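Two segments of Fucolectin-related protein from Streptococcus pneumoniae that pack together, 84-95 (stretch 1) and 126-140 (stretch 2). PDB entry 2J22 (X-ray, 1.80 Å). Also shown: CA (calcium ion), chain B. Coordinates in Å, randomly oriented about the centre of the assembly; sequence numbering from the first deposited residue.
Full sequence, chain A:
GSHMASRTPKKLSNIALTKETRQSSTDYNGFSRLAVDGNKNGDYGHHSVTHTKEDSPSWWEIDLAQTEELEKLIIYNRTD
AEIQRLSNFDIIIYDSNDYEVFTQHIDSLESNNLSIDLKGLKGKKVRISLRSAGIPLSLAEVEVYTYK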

ATOM      1  N   GLN A  84       7.020  -8.819  10.213  1.00 28.95           N
ATOM      2  CA  GLN A  84       7.197  -9.902   9.247  1.00 28.84           C
ATOM      3  C   GLN A  84       5.975 -10.098   8.394  1.00 27.04           C
ATOM      4  O   GLN A  84       6.034 -10.780   7.398  1.00 26.14           O
ATOM      5  N   ARG A  85       4.830  -9.572   8.833  1.00 25.33           N
ATOM      6  CA  ARG A  85       3.633  -9.838   8.066  1.00 25.25           C
ATOM      7  C   ARG A  85       3.698  -9.225   6.658  1.00 24.81           C
ATOM      8  O   ARG A  85       3.029  -9.712   5.779  1.00 23.03           O
ATOM      9  N   LEU A  86       4.467  -8.143   6.470  1.00 24.41           N
ATOM     10  CA  LEU A  86       4.552  -7.485   5.141  1.00 25.25           C
ATOM     11  C   LEU A  86       5.672  -8.205   4.394  1.00 26.88           C
ATOM     12  O   LEU A  86       6.835  -7.731   4.336  1.00 27.21           O
ATOM     13  N   SER A  87       5.332  -9.360   3.853  1.00 26.94           N
ATOM     14  CA  SER A  87       6.334 -10.182   3.150  1.00 26.66           C
ATOM     15  C   SER A  87       5.562 -11.072   2.188  1.00 26.35           C
ATOM     16  O   SER A  87       4.360 -11.259   2.372  1.00 23.91           O
ATOM     17  N   ASN A  88       6.234 -11.629   1.180  1.00 24.94           N
ATOM     18  CA  ASN A  88       5.584 -12.521   0.193  1.00 25.29           C
ATOM     19  C   ASN A  88       4.323 -11.895  -0.329  1.00 25.76           C
ATOM     20  O   ASN A  88       3.219 -12.447  -0.138  1.00 25.31           O
ATOM     21  N   PHE A  89       4.469 -10.731  -0.974  1.00 26.11           N
ATOM     22  CA  PHE A  89       3.292  -9.992  -1.399  1.00 25.58           C
ATOM     23  C   PHE A  89       3.351  -9.511  -2.821  1.00 26.55           C
ATOM     24  O   PHE A  89       4.390  -9.455  -3.418  1.00 27.61           O
ATOM     25  N   ASP A  90       2.193  -9.139  -3.379  1.00 26.98           N
ATOM     26  CA  ASP A  90       2.193  -8.543  -4.687  1.00 26.04           C
ATOM     27  C   ASP A  90       1.732  -7.099  -4.643  1.00 26.42           C
ATOM     28  O   ASP A  90       0.806  -6.737  -3.863  1.00 25.14           O
ATOM     29  N   ILE A  91       2.372  -6.300  -5.487  1.00 24.32           N
ATOM     30  CA  ILE A  91       1.935  -4.939  -5.825  1.00 25.33           C
ATOM     31  C   ILE A  91       1.363  -5.058  -7.230  1.00 25.87           C
ATOM     32  O   ILE A  91       2.074  -5.520  -8.137  1.00 25.78           O
ATOM     33  N   ILE A  92       0.104  -4.631  -7.408  1.00 23.81           N
ATOM     34  CA  ILE A  92      -0.582  -4.729  -8.673  1.00 25.51           C
ATOM     35  C   ILE A  92      -1.104  -3.359  -9.050  1.00 25.63           C
ATOM     36  O   ILE A  92      -1.816  -2.741  -8.262  1.00 27.55           O
ATOM     37  N   ILE A  93      -0.791  -2.904 -10.252  1.00 25.02           N
ATOM     38  CA  ILE A  93      -1.282  -1.583 -10.750  1.00 25.73           C
ATOM     39  C   ILE A  93      -2.245  -1.812 -11.882  1.00 25.13           C
ATOM     40  O   ILE A  93      -1.995  -2.626 -12.757  1.00 24.89           O
ATOM     41  N   TYR A  94      -3.385  -1.103 -11.862  1.00 26.33           N
ATOM     42  CA  TYR A  94      -4.414  -1.297 -12.875  1.00 26.08           C
ATOM     43  C   TYR A  94      -4.667  -0.011 -13.657  1.00 26.77           C
ATOM     44  O   TYR A  94      -4.434   1.080 -13.116  1.00 26.34           O
ATOM     45  N   ASP A  95      -5.175  -0.124 -14.896  1.00 25.40           N
ATOM     46  CA  ASP A  95      -5.524   1.080 -15.652  1.00 27.72           C
ATOM     47  C   ASP A  95      -6.895   1.551 -15.226  1.00 28.21           C
ATOM     48  O   ASP A  95      -7.468   0.930 -14.314  1.00 29.58           O
ATOM     49  N   VAL A 126      -3.846   1.099  -7.274  1.00 24.81           N
ATOM     50  CA  VAL A 126      -2.724   0.299  -6.784  1.00 23.38           C
ATOM     51  C   VAL A 126      -3.273  -0.567  -5.636  1.00 24.58           C
ATOM     52  O   VAL A 126      -3.978  -0.044  -4.728  1.00 25.37           O
ATOM     53  N   ARG A 127      -2.999  -1.874  -5.723  1.00 24.39           N
ATOM     54  CA  ARG A 127      -3.422  -2.886  -4.766  1.00 24.00           C
ATOM     55  C   ARG A 127      -2.181  -3.526  -4.178  1.00 23.79           C
ATOM     56  O   ARG A 127      -1.205  -3.837  -4.914  1.00 25.83           O
ATOM     57  N   ILE A 128      -2.166  -3.697  -2.865  1.00 22.34           N
ATOM     58  CA  ILE A 128      -1.081  -4.474  -2.265  1.00 20.14           C
ATOM     59  C   ILE A 128      -1.826  -5.700  -1.688  1.00 20.85           C
ATOM     60  O   ILE A 128      -2.790  -5.511  -0.948  1.00 21.22           O
ATOM     61  N   SER A 129      -1.415  -6.932  -2.010  1.00 21.10           N
ATOM     62  CA  SER A 129      -2.165  -8.137  -1.623  1.00 22.64           C
ATOM     63  C   SER A 129      -1.189  -9.192  -1.160  1.00 23.96           C
ATOM     64  O   SER A 129      -0.276  -9.595  -1.952  1.00 22.88           O
ATOM     65  N   LEU A 130      -1.407  -9.710   0.062  1.00 23.72           N
ATOM     66  CA  LEU A 130      -0.496 -10.718   0.643  1.00 24.01           C
ATOM     67  C   LEU A 130      -0.738 -12.088  -0.051  1.00 24.88           C
ATOM     68  O   LEU A 130      -1.881 -12.386  -0.405  1.00 23.23           O
ATOM     69  N   ARG A 131       0.320 -12.869  -0.310  1.00 25.40           N
ATOM     70  CA  ARG A 131       0.141 -14.186  -0.927  1.00 28.19           C
ATOM     71  C   ARG A 131      -0.022 -15.358   0.076  1.00 27.58           C
ATOM     72  O   ARG A 131      -0.485 -16.430  -0.296  1.00 28.34           O
ATOM     73  N   SER A 132       0.329 -15.129   1.347  1.00 28.01           N
ATOM     74  CA  SER A 132      -0.034 -16.033   2.450  1.00 26.97           C
ATOM     75  C   SER A 132      -1.359 -15.688   3.065  1.00 27.99           C
ATOM     76  O   SER A 132      -1.509 -14.605   3.691  1.00 27.87           O
ATOM     77  N   ALA A 133      -2.344 -16.580   2.845  1.00 25.24           N
ATOM     78  CA  ALA A 133      -3.661 -16.444   3.455  1.00 26.26           C
ATOM     79  C   ALA A 133      -3.553 -16.491   5.001  1.00 25.22           C
ATOM     80  O   ALA A 133      -2.712 -17.219   5.570  1.00 26.74           O
ATOM     81  N   GLY A 134      -4.414 -15.723   5.644  1.00 24.96           N
ATOM     82  CA  GLY A 134      -4.576 -15.780   7.099  1.00 24.83           C
ATOM     83  C   GLY A 134      -3.793 -14.697   7.789  1.00 24.16           C
ATOM     84  O   GLY A 134      -3.841 -14.605   9.020  1.00 24.86           O
ATOM     85  N   ILE A 135      -3.045 -13.907   7.020  1.00 24.62           N
ATOM     86  CA  ILE A 135      -2.136 -12.927   7.605  1.00 24.77           C
ATOM     87  C   ILE A 135      -2.784 -11.564   7.422  1.00 23.93           C
ATOM     88  O   ILE A 135      -3.291 -11.262   6.350  1.00 22.69           O
ATOM     89  N   PRO A 136      -2.794 -10.765   8.492  1.00 22.71           N
ATOM     90  CA  PRO A 136      -3.318  -9.415   8.419  1.00 22.67           C
ATOM     91  C   PRO A 136      -2.343  -8.526   7.660  1.00 21.73           C
ATOM     92  O   PRO A 136      -1.094  -8.684   7.748  1.00 20.77           O
ATOM     93  N   LEU A 137      -2.912  -7.627   6.863  1.00 20.26           N
ATOM     94  CA  LEU A 137      -2.071  -6.594   6.171  1.00 20.03           C
ATOM     95  C   LEU A 137      -2.093  -5.299   6.968  1.00 20.43           C
ATOM     96  O   LEU A 137      -3.167  -4.767   7.308  1.00 19.18           O
ATOM     97  N   SER A 138      -0.921  -4.805   7.298  1.00 19.82           N
ATOM     98  CA  SER A 138      -0.786  -3.527   7.993  1.00 18.92           C
ATOM     99  C   SER A 138       0.277  -2.681   7.267  1.00 19.87           C
ATOM    100  O   SER A 138       1.428  -3.130   7.054  1.00 19.27           O
ATOM    101  N   LEU A 139      -0.113  -1.469   6.921  1.00 19.39           N
ATOM    102  CA  LEU A 139       0.725  -0.480   6.249  1.00 19.49           C
ATOM    103  C   LEU A 139       0.768   0.829   7.044  1.00 19.73           C
ATOM    104  O   LEU A 139      -0.249   1.435   7.304  1.00 18.82           O
ATOM    105  N   ALA A 140       1.943   1.348   7.351  1.00 18.89           N
ATOM    106  CA  ALA A 140       2.061   2.692   7.935  1.00 20.64           C
ATOM    107  C   ALA A 140       1.789   3.810   6.922  1.00 20.39           C
ATOM    108  O   ALA A 140       1.186   4.850   7.271  1.00 22.19           O
TER

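What fills the apolar centre of the contact? The antiparallel strands 89-94 and 126-130 pair Phe89 with Leu130, Ile91 with Ile128 and Ile93 with Val126, so these six side chains share one face of the sheet, all of them buried. Phe89 is p at chi1, and its CD1 lies 3.9 Å from CG2 of Ile128; its CB also sits 3.8 Å from CD2 of Leu130. Ile91 and Ile93 are both m, t. Val126, at t, packs against both: its CG1 is 4.2 Å from Ile91 CG2 and 4.4 Å from Ile93 CG1, and its CG2 is 4.2 Å from Ile93 CD1.

How does this apolar layer continue beyond the paired strands? Leu86, t at chi1 and p at chi2, has a CA-to-CB bond that points sideways, yet its end comes nearer to the other stretch. Its CD1 reaches to 3.8 Å from CD1 of Leu137 and 4.2 Å from CD2 of Leu139, with CD2 of Leu130 at 4.5 Å from the same Leu86 CD1. The CA-to-CB bond of Arg85 points toward stretch 2, and the extended side chain (m, t, t) crosses it: its CG packs 3.6 Å from Ile135 CG2, and Pro136 CD lies over one face of the guanidinium, 3.6 Å from Arg85 NE.

What lies on the other face of the sheet? Here Asp90 is paired with Ser129 and Ile92 with Arg127. Ile92 and Arg127 approach through their side-chain stems, CB to CB at 4.3 Å. Arg127 CB also borders the edge of the Tyr94 ring, while Tyr94 OH lies 3.6 Å from Arg127 CD. Asp90, at m, brings a carboxylate to this face: its OD2 accepts a 2.7 Å hydrogen bond from Arg131 NH1, part of a salt bridge. Arg131 is m at chi1, chi2 and chi3, a folded course that brings its guanidinium edge to the carboxylate.

How is the polar edge closed? Asn88, at t, donates from ND2 to Ser132 OG at 3.0 Å, while Arg131 N donates to Asn88 O at 2.9 Å, so side chain and backbone both tie this corner to stretch 2. Two waters sit between the stretches. Water 2 accepts from Ser132 N at 3.1 Å and lies 2.9 Å from Ser87 O; near the far end of Arg85, water 1 accepts from Arg85 NH1 at 3.0 Å and donates to Ser138 OG at 2.8 Å. Farther out, Ala140 O binds the calcium ion CA at 2.2 Å, alongside six atoms from elsewhere in the structure.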

ATOM      1  CB  GLN A  84       7.525 -11.249   9.969  1.00 30.63           C
ATOM      2  CG  GLN A  84       6.306 -12.041  10.500  1.00 30.97           C
ATOM      3  CD  GLN A  84       5.783 -11.459  11.772  1.00 34.26           C
ATOM      4  OE1 GLN A  84       6.450 -10.630  12.385  1.00 37.88           O
ATOM      5  NE2 GLN A  84       4.586 -11.848  12.168  1.00 36.62           N
ATOM      6  CB  ARG A  85       2.428  -9.282   8.797  1.00 24.69           C
ATOM      7  CG  ARG A  85       2.064 -10.045  10.036  1.00 23.70           C
ATOM      8  CD  ARG A  85       0.876  -9.459  10.769  1.00 23.94           C
ATOM      9  NE  ARG A  85       0.455 -10.292  11.909  1.00 26.30           N
ATOM     10  CZ  ARG A  85      -0.280  -9.879  12.937  1.00 25.57           C
ATOM     11  NH1 ARG A  85      -0.668  -8.619  13.040  1.00 21.74           N
ATOM     12  NH2 ARG A  85      -0.594 -10.726  13.910  1.00 26.16           N
ATOM     13  CB  LEU A  86       4.845  -5.980   5.213  1.00 24.30           C
ATOM     14  CG  LEU A  86       4.804  -5.209   3.870  1.00 25.41           C
ATOM     15  CD1 LEU A  86       3.474  -5.393   3.082  1.00 24.83           C
ATOM     16  CD2 LEU A  86       5.069  -3.716   4.034  1.00 26.84           C
ATOM     17  CB  SER A  87       7.081 -11.059   4.149  1.00 26.63           C
ATOM     18  OG  SER A  87       6.221 -12.043   4.714  1.00 25.54           O
ATOM     19  CB  ASN A  88       5.286 -13.904   0.825  1.00 27.18           C
ATOM     20  CG  ASN A  88       4.636 -14.900  -0.166  1.00 29.30           C
ATOM     21  OD1 ASN A  88       4.741 -14.746  -1.399  1.00 34.86           O
ATOM     22  ND2 ASN A  88       3.948 -15.912   0.371  1.00 29.20           N
ATOM     23  CB  PHE A  89       2.891  -8.850  -0.396  1.00 24.55           C
ATOM     24  CG  PHE A  89       3.863  -7.714  -0.319  1.00 25.15           C
ATOM     25  CD1 PHE A  89       3.712  -6.590  -1.137  1.00 24.35           C
ATOM     26  CD2 PHE A  89       4.939  -7.753   0.591  1.00 23.66           C
ATOM     27  CE1 PHE A  89       4.648  -5.464  -1.073  1.00 24.05           C
ATOM     28  CE2 PHE A  89       5.823  -6.709   0.687  1.00 25.94           C
ATOM     29  CZ  PHE A  89       5.703  -5.542  -0.122  1.00 26.65           C
ATOM     30  CB  ASP A  90       1.239  -9.310  -5.597  1.00 27.58           C
ATOM     31  CG  ASP A  90       1.753 -10.662  -5.960  1.00 28.09           C
ATOM     32  OD1 ASP A  90       2.997 -10.831  -6.211  1.00 27.00           O
ATOM     33  OD2 ASP A  90       0.970 -11.611  -6.024  1.00 31.21           O
ATOM     34  CB  ILE A  91       3.155  -3.969  -5.826  1.00 25.46           C
ATOM     35  CG1 ILE A  91       3.833  -3.960  -4.455  1.00 25.40           C
ATOM     36  CG2 ILE A  91       2.762  -2.560  -6.360  1.00 20.81           C
ATOM     37  CD1 ILE A  91       5.109  -3.158  -4.368  1.00 25.60           C
ATOM     38  CB  ILE A  92      -1.813  -5.708  -8.605  1.00 24.60           C
ATOM     39  CG1 ILE A  92      -1.512  -6.972  -7.775  1.00 22.91           C
ATOM     40  CG2 ILE A  92      -2.163  -6.130 -10.019  1.00 25.65           C
ATOM     41  CD1 ILE A  92      -2.734  -7.717  -7.240  1.00 28.85           C
ATOM     42  CB  ILE A  93      -0.074  -0.660 -11.139  1.00 27.10           C
ATOM     43  CG1 ILE A  93       0.970  -0.665  -9.976  1.00 27.64           C
ATOM     44  CG2 ILE A  93      -0.561   0.775 -11.583  1.00 24.33           C
ATOM     45  CD1 ILE A  93       1.900   0.539  -9.876  1.00 28.09           C
ATOM     46  CB  TYR A  94      -5.734  -1.720 -12.228  1.00 25.69           C
ATOM     47  CG  TYR A  94      -5.664  -2.843 -11.227  1.00 26.81           C
ATOM     48  CD1 TYR A  94      -5.957  -4.185 -11.608  1.00 27.07           C
ATOM     49  CD2 TYR A  94      -5.346  -2.589  -9.866  1.00 23.80           C
ATOM     50  CE1 TYR A  94      -5.883  -5.246 -10.667  1.00 24.14           C
ATOM     51  CE2 TYR A  94      -5.307  -3.636  -8.927  1.00 23.62           C
ATOM     52  CZ  TYR A  94      -5.554  -4.956  -9.344  1.00 25.26           C
ATOM     53  OH  TYR A  94      -5.538  -5.955  -8.392  1.00 26.89           O
ATOM     54  CB  ASP A  95      -5.490   0.870 -17.166  1.00 28.14           C
ATOM     55  CG  ASP A  95      -6.382  -0.242 -17.640  1.00 28.04           C
ATOM     56  OD1 ASP A  95      -7.460  -0.492 -17.050  1.00 29.75           O
ATOM     57  OD2 ASP A  95      -6.069  -0.943 -18.622  1.00 26.91           O
ATOM     58  CB  VAL A 126      -1.519   1.146  -6.286  1.00 24.95           C
ATOM     59  CG1 VAL A 126      -0.328   0.186  -5.887  1.00 20.31           C
ATOM     60  CG2 VAL A 126      -0.969   2.166  -7.317  1.00 22.51           C
ATOM     61  CB  ARG A 127      -4.151  -3.959  -5.490  1.00 24.96           C
ATOM     62  CG  ARG A 127      -4.888  -4.968  -4.602  1.00 27.45           C
ATOM     63  CD  ARG A 127      -6.347  -4.965  -5.061  1.00 27.86           C
ATOM     64  NE  ARG A 127      -6.894  -6.192  -4.758  1.00 30.18           N
ATOM     65  CZ  ARG A 127      -8.168  -6.432  -4.516  1.00 31.16           C
ATOM     66  NH1 ARG A 127      -9.115  -5.499  -4.575  1.00 29.82           N
ATOM     67  NH2 ARG A 127      -8.465  -7.657  -4.229  1.00 28.28           N
ATOM     68  CB  ILE A 128      -0.410  -3.639  -1.146  1.00 19.77           C
ATOM     69  CG1 ILE A 128       0.362  -2.431  -1.721  1.00 20.23           C
ATOM     70  CG2 ILE A 128       0.525  -4.578  -0.326  1.00 20.00           C
ATOM     71  CD1 ILE A 128       0.900  -1.474  -0.674  1.00 17.69           C
ATOM     72  CB  SER A 129      -2.987  -8.688  -2.833  1.00 25.15           C
ATOM     73  OG  SER A 129      -3.931  -9.720  -2.469  1.00 25.00           O
ATOM     74  CB  LEU A 130      -0.784 -10.824   2.148  1.00 24.53           C
ATOM     75  CG  LEU A 130      -0.547  -9.553   2.995  1.00 24.49           C
ATOM     76  CD1 LEU A 130      -0.794  -9.817   4.519  1.00 20.69           C
ATOM     77  CD2 LEU A 130       0.848  -8.982   2.842  1.00 16.75           C
ATOM     78  CB  ARG A 131       1.252 -14.495  -1.949  1.00 28.49           C
ATOM     79  CG  ARG A 131       1.096 -13.742  -3.254  1.00 31.10           C
ATOM     80  CD  ARG A 131      -0.228 -14.011  -4.042  1.00 40.69           C
ATOM     81  NE  ARG A 131      -0.182 -15.186  -4.938  1.00 42.55           N
ATOM     82  CZ  ARG A 131       0.606 -15.281  -6.022  1.00 47.80           C
ATOM     83  NH1 ARG A 131       1.414 -14.268  -6.357  1.00 45.63           N
ATOM     84  NH2 ARG A 131       0.590 -16.387  -6.774  1.00 47.42           N
ATOM     85  CB  SER A 132       1.060 -16.065   3.545  1.00 28.83           C
ATOM     86  OG  SER A 132       2.356 -16.148   2.945  1.00 29.41           O
ATOM     87  CB  ALA A 133      -4.590 -17.588   2.985  1.00 24.25           C
ATOM     88  CB  ILE A 135      -0.714 -12.962   6.960  1.00 26.20           C
ATOM     89  CG1 ILE A 135      -0.140 -14.408   6.834  1.00 25.96           C
ATOM     90  CG2 ILE A 135       0.221 -11.956   7.659  1.00 25.56           C
ATOM     91  CD1 ILE A 135       0.263 -15.091   8.163  1.00 30.03           C
ATOM     92  CB  PRO A 136      -3.418  -8.965   9.899  1.00 23.47           C
ATOM     93  CG  PRO A 136      -3.265 -10.217  10.713  1.00 22.81           C
ATOM     94  CD  PRO A 136      -2.321 -11.089   9.833  1.00 23.46           C
ATOM     95  CB  LEU A 137      -2.466  -6.433   4.702  1.00 19.35           C
ATOM     96  CG  LEU A 137      -1.810  -5.288   3.909  1.00 19.08           C
ATOM     97  CD1 LEU A 137      -0.312  -5.674   3.682  1.00 16.30           C
ATOM     98  CD2 LEU A 137      -2.444  -5.187   2.552  1.00 18.22           C
ATOM     99  CB  SER A 138      -0.388  -3.709   9.470  1.00 19.91           C
ATOM    100  OG  SER A 138      -1.440  -4.209  10.292  1.00 19.60           O
ATOM    101  CB  LEU A 139       0.156  -0.264   4.823  1.00 19.20           C
ATOM    102  CG  LEU A 139      -0.121  -1.491   3.908  1.00 18.99           C
ATOM    103  CD1 LEU A 139      -0.906  -1.281   2.659  1.00 15.60           C
ATOM    104  CD2 LEU A 139       1.253  -1.792   3.338  1.00 12.01           C
ATOM    105  CB  ALA A 140       3.481   2.908   8.531  1.00 20.62           C
TER
HETATM  106 CA    CA B1150       0.177   6.675   7.976  1.00 22.38          CA
HETATM  107  O   HOH W   1       0.067  -6.062  11.755  1.00 23.07           O
HETATM  108  O   HOH W   2       2.023 -12.942   2.706  1.00 25.90           O